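Local atomic coordinates of ORF99 (Acidianus Filamentous Virus 1, PDB entry 3DF6), a protein that is of unknown function but may, like the viral anti-CRISPR protein AcrID1, block the type I-D CRISPR defence of the archaeal host. Residues S66-M70 against D95-E99; I42-S48 against E60-D64; H7-I11 against E37-L41. The protein carries 2 engineered substitutions. All blocks are in the same frame, centred on the assembly; numbering follows the deposited sequence. Where two conformers were deposited one is given.

Interaction 1 of 3, residues S66-M70 against D95-E99; sequences SENAM and DWVRE. Engineered in segment 66-70: Met70 (natural residue Ile). With CA (calcium ion), chain H; CA (calcium ion), chain I.
Asn68 sets its CB over one face of the indole of Trp96 in a CH-pi contact, 3.4 Å from the centroid of the six-membered ring and 12° off the ring normal. The contact closes the open end of the antiparallel hairpin 69-80/84-96, where one strand is just starting and the other running out. Ala69 faces Trp96 as a non-hydrogen-bonded pair (CA-CA 4.8 Å), and Met70 faces Asp95 as a hydrogen-bonded pair (CA-CA 5.1 Å), with Met70 N to Asp95 O at 2.8 Å and Asp95 N to Met70 O at 2.9 Å. Beyond the regular pairs, Val97 N still donates to Asn68 O (2.7 Å). Ala69 and Trp96 project from one face of the sheet. Met70, an engineered substitution deposited as selenomethionine, projects from the other with Asp95; chi1 is t, and its CE comes 3.5 Å from Val97 CG2 and 3.2 Å from Asp95 OD2, an oxygen that also forms a salt bridge to Lys72. Asn68 leaves the extended conformation (phi/psi -109/0) with chi1 m, which lets ND2 donate to Val97 O at 2.9 Å while OD1 binds one calcium ion at 2.4 Å; four waters bind this ion too. Chi1 t and chi2 -78° of Trp96 place the six-membered ring over Asn68 CB. Glu67 and Glu99 bring like charges together, Glu67 OE1 to Glu99 OE2 being 3.7 Å. At the chain end a second calcium ion is held bidentately by the terminal carboxylate, with Glu99 O at 2.5 Å and Glu99 OXT at 2.7 Å.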
loop_
_atom_site.group_PDB
_atom_site.type_symbol
_atom_site.label_atom_id
_atom_site.label_comp_id
_atom_site.label_asym_id
_atom_site.label_seq_id
_atom_site.Cartn_x
_atom_site.Cartn_y
_atom_site.Cartn_z
ATOM N N SER C 66 -3.859 -19.149 8.180
ATOM C CA SER C 66 -3.470 -20.472 7.768
ATOM C C SER C 66 -2.998 -21.058 9.067
ATOM O O SER C 66 -3.171 -20.421 10.126
ATOM C CB SER C 66 -2.336 -20.423 6.751
ATOM O OG SER C 66 -2.770 -19.799 5.538
ATOM N N GLU C 67 -2.428 -22.252 9.018
ATOM C CA GLU C 67 -2.180 -22.980 10.256
ATOM C C GLU C 67 -1.418 -22.203 11.374
ATOM O O GLU C 67 -1.942 -22.085 12.498
ATOM C CB GLU C 67 -1.586 -24.367 9.973
ATOM C CG GLU C 67 -0.619 -24.434 8.806
ATOM C CD GLU C 67 -0.328 -25.867 8.379
ATOM O OE1 GLU C 67 -0.667 -26.813 9.135
ATOM O OE2 GLU C 67 0.249 -26.049 7.286
ATOM N N ASN C 68 -0.242 -21.689 11.105
ATOM C CA ASN C 68 0.480 -20.856 12.080
ATOM C C ASN C 68 0.526 -19.380 11.667
ATOM O O ASN C 68 1.064 -18.539 12.372
ATOM C CB ASN C 68 1.914 -21.352 12.321
ATOM C CG ASN C 68 1.971 -22.708 12.980
ATOM O OD1 ASN C 68 2.492 -23.642 12.395
ATOM N ND2 ASN C 68 1.463 -22.816 14.203
ATOM N N ALA C 69 -0.056 -19.055 10.531
ATOM C CA ALA C 69 0.050 -17.713 9.996
ATOM C C ALA C 69 -1.131 -16.887 10.478
ATOM O O ALA C 69 -2.265 -17.356 10.517
ATOM C CB ALA C 69 0.107 -17.754 8.489
HETATM N N MSE C 70 -0.837 -15.666 10.879
HETATM C CA MSE C 70 -1.844 -14.697 11.237
HETATM C C MSE C 70 -1.611 -13.413 10.443
HETATM O O MSE C 70 -0.478 -13.017 10.217
HETATM C CB MSE C 70 -1.761 -14.441 12.733
HETATM C CG MSE C 70 -2.216 -13.099 13.121
HETATM SE SE MSE C 70 -2.586 -13.097 14.973
HETATM C CE MSE C 70 -0.941 -12.373 15.663
ATOM N N ASP C 95 2.319 -12.476 10.886
ATOM C CA ASP C 95 2.895 -12.968 12.126
ATOM C C ASP C 95 2.736 -14.487 12.170
ATOM O O ASP C 95 1.705 -15.032 11.742
ATOM C CB ASP C 95 2.168 -12.324 13.307
ATOM C CG ASP C 95 2.900 -12.492 14.659
ATOM O OD1 ASP C 95 4.083 -12.913 14.714
ATOM O OD2 ASP C 95 2.261 -12.183 15.695
ATOM N N TRP C 96 3.764 -15.159 12.680
ATOM C CA TRP C 96 3.700 -16.579 12.978
ATOM C C TRP C 96 3.207 -16.714 14.397
ATOM O O TRP C 96 3.725 -16.071 15.321
ATOM C CB TRP C 96 5.079 -17.231 12.875
ATOM C CG TRP C 96 5.100 -18.699 13.237
ATOM C CD1 TRP C 96 5.093 -19.251 14.498
ATOM C CD2 TRP C 96 5.163 -19.795 12.326
ATOM N NE1 TRP C 96 5.141 -20.620 14.420
ATOM C CE2 TRP C 96 5.182 -20.984 13.098
ATOM C CE3 TRP C 96 5.197 -19.892 10.924
ATOM C CZ2 TRP C 96 5.249 -22.254 12.518
ATOM C CZ3 TRP C 96 5.251 -21.167 10.350
ATOM C CH2 TRP C 96 5.274 -22.323 11.151
ATOM N N VAL C 97 2.232 -17.588 14.579
ATOM C CA VAL C 97 1.599 -17.742 15.861
ATOM C C VAL C 97 1.477 -19.241 16.178
ATOM O O VAL C 97 1.453 -20.083 15.264
ATOM C CB VAL C 97 0.243 -16.992 15.872
ATOM C CG1 VAL C 97 -0.377 -17.004 17.239
ATOM C CG2 VAL C 97 0.467 -15.552 15.483
ATOM N N ARG C 98 1.443 -19.568 17.467
ATOM C CA ARG C 98 1.240 -20.941 17.889
ATOM C C ARG C 98 -0.212 -21.331 17.554
ATOM O O ARG C 98 -1.139 -20.557 17.830
ATOM C CB ARG C 98 1.472 -21.046 19.388
ATOM C CG ARG C 98 1.214 -22.409 19.949
ATOM C CD ARG C 98 1.799 -22.555 21.323
ATOM N NE ARG C 98 1.841 -23.945 21.741
ATOM C CZ ARG C 98 2.512 -24.396 22.794
ATOM N NH1 ARG C 98 3.205 -23.568 23.558
ATOM N NH2 ARG C 98 2.480 -25.672 23.094
ATOM N N GLU C 99 -0.404 -22.500 16.947
ATOM C CA GLU C 99 -1.766 -22.975 16.664
ATOM C C GLU C 99 -2.488 -23.381 17.931
ATOM O O GLU C 99 -1.874 -23.786 18.936
ATOM C CB GLU C 99 -1.752 -24.165 15.715
ATOM C CG GLU C 99 -1.364 -23.756 14.315
ATOM C CD GLU C 99 -1.253 -24.924 13.366
ATOM O OE1 GLU C 99 -1.409 -26.086 13.785
ATOM O OE2 GLU C 99 -1.001 -24.691 12.184
ATOM O OXT GLU C 99 -3.723 -23.301 17.959
HETATM CA CA CA H . 2.315 -25.992 12.658
HETATM CA CA CA I . -3.736 -23.670 20.606
HETATM O O HOH W 1 0.849 -26.273 14.683
HETATM O O HOH W 2 2.731 -28.235 13.191
HETATM O O HOH W 3 0.150 -26.618 11.319
HETATM O O HOH W 4 3.031 -25.556 10.544
#

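Interaction 2 of 3, residues I42-S48 against E60-D64; sequences IGKPDSS and EYSYD
A very short hydrogen bond, 2.5 Å from Tyr63 OH to Ile42 O, ties the last turn of helix 35-42 to strand 56-64. Gly43, with positive phi (66/-140), then leads the chain out of the helix toward the edge strand. Tyr61 and Tyr63, both with chi1 m, receive the connection: Ile42 CG2 sits 3.6 Å above the Tyr61 ring centroid, Pro45 CB lies 4.2 Å from the Tyr63 ring centroid, and Pro45 CG reaches Tyr61 CD1 at 3.6 Å. Asp46, chi1 m, takes a 2.7 Å hydrogen bond from Asp64 N through OD2, and water 5 donates to its OD1 (2.5 Å) and to Asp64 OD2 (3.2 Å). Ser48 faces Tyr61 as a non-hydrogen-bonded pair, CA-CA 4.5 Å. Ser62 N donates to Ser47 O at 2.9 Å; in return Ser62 O accepts from Asp46 N (2.8 Å) and weakly from Ser47 N (3.3 Å). Two residues thus oppose one, a classic beta bulge at the start of the hairpin's edge strand 47-53.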
loop_
_atom_site.group_PDB
_atom_site.type_symbol
_atom_site.label_atom_id
_atom_site.label_comp_id
_atom_site.label_asym_id
_atom_site.label_seq_id
_atom_site.Cartn_x
_atom_site.Cartn_y
_atom_site.Cartn_z
ATOM N N ILE C 42 -12.537 -3.505 7.359
ATOM C CA ILE C 42 -12.066 -4.336 8.451
ATOM C C ILE C 42 -12.618 -5.768 8.451
ATOM O O ILE C 42 -11.944 -6.691 8.925
ATOM C CB ILE C 42 -12.317 -3.581 9.765
ATOM C CG1 ILE C 42 -11.334 -2.411 9.808
ATOM C CG2 ILE C 42 -12.181 -4.478 10.993
ATOM C CD1 ILE C 42 -11.802 -1.248 10.613
ATOM N N GLY C 43 -13.810 -5.963 7.886
ATOM C CA GLY C 43 -14.378 -7.303 7.770
ATOM C C GLY C 43 -14.718 -7.907 9.117
ATOM O O GLY C 43 -15.206 -7.217 10.013
ATOM N N LYS C 44 -14.441 -9.200 9.267
ATOM C CA LYS C 44 -14.759 -9.913 10.492
ATOM C C LYS C 44 -13.475 -10.445 11.137
ATOM O O LYS C 44 -13.134 -11.609 10.951
ATOM C CB LYS C 44 -15.679 -11.094 10.181
ATOM C CG LYS C 44 -16.950 -10.750 9.406
ATOM C CD LYS C 44 -17.951 -10.012 10.264
ATOM C CE LYS C 44 -19.246 -9.756 9.463
ATOM N NZ LYS C 44 -20.378 -9.512 10.375
ATOM N N PRO C 45 -12.751 -9.601 11.895
ATOM C CA PRO C 45 -11.493 -10.098 12.447
ATOM C C PRO C 45 -11.750 -11.172 13.500
ATOM O O PRO C 45 -12.819 -11.202 14.130
ATOM C CB PRO C 45 -10.869 -8.865 13.097
ATOM C CG PRO C 45 -11.728 -7.710 12.727
ATOM C CD PRO C 45 -13.040 -8.215 12.299
ATOM N N ASP C 46 -10.788 -12.047 13.708
ATOM C CA ASP C 46 -10.897 -13.020 14.798
ATOM C C ASP C 46 -10.599 -12.443 16.165
ATOM O O ASP C 46 -10.988 -13.016 17.182
ATOM C CB ASP C 46 -10.004 -14.204 14.509
ATOM C CG ASP C 46 -10.401 -14.886 13.227
ATOM O OD1 ASP C 46 -11.596 -15.259 13.103
ATOM O OD2 ASP C 46 -9.550 -14.992 12.339
ATOM N N SER C 47 -9.895 -11.319 16.171
ATOM C CA SER C 47 -9.527 -10.593 17.397
ATOM C C SER C 47 -9.368 -9.122 17.087
ATOM O O SER C 47 -9.037 -8.771 15.946
ATOM C CB SER C 47 -8.177 -11.088 17.920
ATOM O OG SER C 47 -8.313 -12.250 18.703
ATOM N N SER C 48 -9.513 -8.277 18.103
ATOM C CA SER C 48 -9.267 -6.866 17.952
ATOM C C SER C 48 -8.816 -6.264 19.259
ATOM O O SER C 48 -9.120 -6.784 20.335
ATOM C CB SER C 48 -10.541 -6.134 17.466
ATOM O OG SER C 48 -11.478 -6.003 18.531
ATOM N N GLU C 60 -6.023 -2.681 16.214
ATOM C CA GLU C 60 -5.269 -3.799 15.696
ATOM C C GLU C 60 -6.244 -4.956 15.513
ATOM O O GLU C 60 -6.848 -5.404 16.477
ATOM C CB GLU C 60 -4.189 -4.170 16.698
ATOM C CG GLU C 60 -3.355 -5.365 16.298
ATOM C CD GLU C 60 -2.400 -5.756 17.424
ATOM O OE1 GLU C 60 -2.096 -4.893 18.283
ATOM O OE2 GLU C 60 -1.968 -6.918 17.460
ATOM N N TYR C 61 -6.405 -5.403 14.279
ATOM C CA TYR C 61 -7.322 -6.492 13.947
ATOM C C TYR C 61 -6.522 -7.693 13.487
ATOM O O TYR C 61 -5.675 -7.569 12.618
ATOM C CB TYR C 61 -8.261 -6.064 12.835
ATOM C CG TYR C 61 -9.033 -4.799 13.160
ATOM C CD1 TYR C 61 -10.092 -4.819 14.076
ATOM C CD2 TYR C 61 -8.704 -3.597 12.558
ATOM C CE1 TYR C 61 -10.816 -3.633 14.382
ATOM C CE2 TYR C 61 -9.416 -2.421 12.839
ATOM C CZ TYR C 61 -10.459 -2.448 13.745
ATOM O OH TYR C 61 -11.151 -1.286 14.005
ATOM N N SER C 62 -6.811 -8.855 14.064
ATOM C CA SER C 62 -6.088 -10.086 13.752
ATOM C C SER C 62 -7.012 -11.053 12.985
ATOM O O SER C 62 -8.206 -11.169 13.308
ATOM C CB SER C 62 -5.562 -10.713 15.059
ATOM O OG SER C 62 -4.671 -9.793 15.702
ATOM N N TYR C 63 -6.456 -11.730 11.969
ATOM C CA TYR C 63 -7.214 -12.646 11.118
ATOM C C TYR C 63 -6.425 -13.951 11.036
ATOM O O TYR C 63 -5.239 -13.926 10.657
ATOM C CB TYR C 63 -7.412 -12.062 9.690
ATOM C CG TYR C 63 -7.977 -10.638 9.654
ATOM C CD1 TYR C 63 -9.328 -10.413 9.354
ATOM C CD2 TYR C 63 -7.171 -9.533 9.938
ATOM C CE1 TYR C 63 -9.855 -9.121 9.324
ATOM C CE2 TYR C 63 -7.690 -8.236 9.912
ATOM C CZ TYR C 63 -9.038 -8.049 9.604
ATOM O OH TYR C 63 -9.557 -6.773 9.570
ATOM N N ASP C 64 -7.057 -15.071 11.395
ATOM C CA ASP C 64 -6.406 -16.385 11.289
ATOM C C ASP C 64 -6.194 -16.666 9.799
ATOM O O ASP C 64 -7.139 -16.654 9.035
ATOM C CB ASP C 64 -7.289 -17.492 11.875
ATOM C CG ASP C 64 -7.678 -17.247 13.321
ATOM O OD1 ASP C 64 -6.898 -16.599 14.067
ATOM O OD2 ASP C 64 -8.781 -17.730 13.708
HETATM O O HOH W 5 -11.490 -17.513 11.955
#

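Interaction 3 of 3, residues H7-I11 against E37-L41; sequences HKLLI and EFEEL
The CA-to-CB bond of His7 points toward helix 35-42; with chi1 m, its ND1 makes two weak hydrogen bonds, at 2.8 Å to Glu37 OE1 and 3.3 Å to Glu37 OE2. Glu37 meets it with chi1 m and chi2 t, while its OE1 also accepts from Asp34 N and the other ring nitrogen, His7 NE2, bonds Thr31. One turn on, Ile11 (m, t) stretches CD1 to 3.4 Å from Glu40 CG, and its CG1 lies 4.3 Å from Leu41 CD1. Leu41 (t, p) brings CD1 to 4.4 Å from Leu10 CB and 3.8 Å from Leu10 O. Both segments are regular helix, nearly parallel: their axes diverge by 21° and approach to 9.6 Å. The backbones draw closest at Ile11 and Leu41 (CA-CA 4.7 Å), where water 6 lies 3.0 Å from Ile11 O and 2.8 Å from Leu41 O. His7 and Leu41 both rest on Leu33 of strand 25-34, so the arrangement is a two-helix layer packed on one face of an antiparallel sheet.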
loop_
_atom_site.group_PDB
_atom_site.type_symbol
_atom_site.label_atom_id
_atom_site.label_comp_id
_atom_site.label_asym_id
_atom_site.label_seq_id
_atom_site.Cartn_x
_atom_site.Cartn_y
_atom_site.Cartn_z
ATOM N N HIS C 7 -11.988 4.681 -1.873
ATOM C CA HIS C 7 -12.272 3.846 -0.701
ATOM C C HIS C 7 -12.448 2.380 -1.079
ATOM O O HIS C 7 -12.006 1.489 -0.342
ATOM C CB HIS C 7 -13.471 4.390 0.089
ATOM C CG HIS C 7 -13.252 5.778 0.613
ATOM N ND1 HIS C 7 -14.282 6.598 1.017
ATOM C CD2 HIS C 7 -12.116 6.497 0.774
ATOM C CE1 HIS C 7 -13.789 7.758 1.419
ATOM N NE2 HIS C 7 -12.476 7.726 1.269
ATOM N N LYS C 8 -13.083 2.138 -2.223
ATOM C CA LYS C 8 -13.158 0.792 -2.800
ATOM C C LYS C 8 -11.767 0.178 -3.024
ATOM O O LYS C 8 -11.561 -1.006 -2.754
ATOM C CB LYS C 8 -13.939 0.796 -4.125
ATOM C CG LYS C 8 -15.427 0.600 -3.958
ATOM C CD LYS C 8 -16.172 0.581 -5.309
ATOM C CE LYS C 8 -15.722 -0.581 -6.221
ATOM N NZ LYS C 8 -16.314 -0.486 -7.579
ATOM N N LEU C 9 -10.828 0.961 -3.547
ATOM C CA LEU C 9 -9.447 0.482 -3.694
ATOM C C LEU C 9 -8.789 0.156 -2.346
ATOM O O LEU C 9 -8.132 -0.884 -2.205
ATOM C CB LEU C 9 -8.580 1.452 -4.518
ATOM C CG LEU C 9 -7.099 1.056 -4.684
ATOM C CD1 LEU C 9 -6.591 1.361 -6.080
ATOM C CD2 LEU C 9 -6.174 1.717 -3.616
ATOM N N LEU C 10 -8.980 1.012 -1.344
ATOM C CA LEU C 10 -8.411 0.726 -0.022
ATOM C C LEU C 10 -8.923 -0.600 0.552
ATOM O O LEU C 10 -8.149 -1.363 1.144
ATOM C CB LEU C 10 -8.704 1.852 0.968
ATOM C CG LEU C 10 -8.163 3.257 0.637
ATOM C CD1 LEU C 10 -8.567 4.262 1.725
ATOM C CD2 LEU C 10 -6.648 3.224 0.446
ATOM N N ILE C 11 -10.222 -0.862 0.361
ATOM C CA ILE C 11 -10.851 -2.100 0.818
ATOM C C ILE C 11 -10.229 -3.293 0.095
ATOM O O ILE C 11 -9.930 -4.313 0.719
ATOM C CB ILE C 11 -12.410 -2.069 0.624
ATOM C CG1 ILE C 11 -13.053 -1.055 1.574
ATOM C CG2 ILE C 11 -13.029 -3.448 0.863
ATOM C CD1 ILE C 11 -14.431 -0.594 1.123
ATOM N N GLU C 37 -18.284 1.880 4.777
ATOM C CA GLU C 37 -16.977 1.700 4.167
ATOM C C GLU C 37 -15.969 1.172 5.207
ATOM O O GLU C 37 -15.199 0.235 4.909
ATOM C CB GLU C 37 -16.490 3.000 3.483
ATOM C CG GLU C 37 -17.563 3.672 2.535
ATOM C CD GLU C 37 -17.038 4.951 1.866
ATOM O OE1 GLU C 37 -16.493 5.838 2.583
ATOM O OE2 GLU C 37 -17.172 5.075 0.611
ATOM N N PHE C 38 -15.973 1.763 6.403
ATOM C CA PHE C 38 -15.064 1.353 7.482
ATOM C C PHE C 38 -15.254 -0.121 7.861
ATOM O O PHE C 38 -14.281 -0.848 8.038
ATOM C CB PHE C 38 -15.213 2.290 8.689
ATOM C CG PHE C 38 -14.134 2.126 9.747
ATOM C CD1 PHE C 38 -12.868 2.649 9.558
ATOM C CD2 PHE C 38 -14.422 1.499 10.956
ATOM C CE1 PHE C 38 -11.868 2.503 10.533
ATOM C CE2 PHE C 38 -13.436 1.355 11.951
ATOM C CZ PHE C 38 -12.144 1.859 11.720
ATOM N N GLU C 39 -16.507 -0.550 7.955
ATOM C CA GLU C 39 -16.870 -1.935 8.247
ATOM C C GLU C 39 -16.456 -2.911 7.149
ATOM O O GLU C 39 -15.959 -4.022 7.416
ATOM C CB GLU C 39 -18.377 -2.019 8.554
ATOM C CG GLU C 39 -18.672 -1.441 9.916
ATOM C CD GLU C 39 -20.139 -1.369 10.251
ATOM O OE1 GLU C 39 -20.987 -1.722 9.394
ATOM O OE2 GLU C 39 -20.435 -0.947 11.396
ATOM N N GLU C 40 -16.643 -2.475 5.920
ATOM C CA GLU C 40 -16.171 -3.189 4.750
ATOM C C GLU C 40 -14.648 -3.350 4.761
ATOM O O GLU C 40 -14.144 -4.411 4.408
ATOM C CB GLU C 40 -16.647 -2.458 3.486
ATOM C CG GLU C 40 -16.410 -3.190 2.195
ATOM C CD GLU C 40 -17.074 -4.553 2.123
ATOM O OE1 GLU C 40 -18.198 -4.721 2.664
ATOM O OE2 GLU C 40 -16.460 -5.453 1.497
ATOM N N LEU C 41 -13.935 -2.304 5.180
ATOM C CA LEU C 41 -12.471 -2.299 5.257
ATOM C C LEU C 41 -11.916 -3.393 6.190
ATOM O O LEU C 41 -10.964 -4.104 5.848
ATOM C CB LEU C 41 -11.980 -0.931 5.751
ATOM C CG LEU C 41 -10.463 -0.659 5.829
ATOM C CD1 LEU C 41 -9.854 -0.592 4.427
ATOM C CD2 LEU C 41 -10.174 0.638 6.585
HETATM O O HOH W 6 -11.286 -5.171 3.240
#

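Along the chain the contacts come in series, interaction 3 first, then 2, then 1. Helix 35-42 leads into strand 47-53, linking interactions 3 and 2; their centres are 14 Å apart and Phe38 CZ meets Tyr61 OH at 4.0 Å. Interactions 2 and 1 lie on neighbouring hairpins of the same five-stranded antiparallel sheet, again 14 Å between centres, and touch where the engineered Met70 SE packs 3.8 Å from Ser62 CB. Interactions 1 and 3 do not touch: 25 Å between centres, on opposite sides of the chain's centre. The contacts therefore run from the helical layer, through the edge hairpin, to the hairpin end where calcium ions sit at Asn68 and the C-terminal carboxylate.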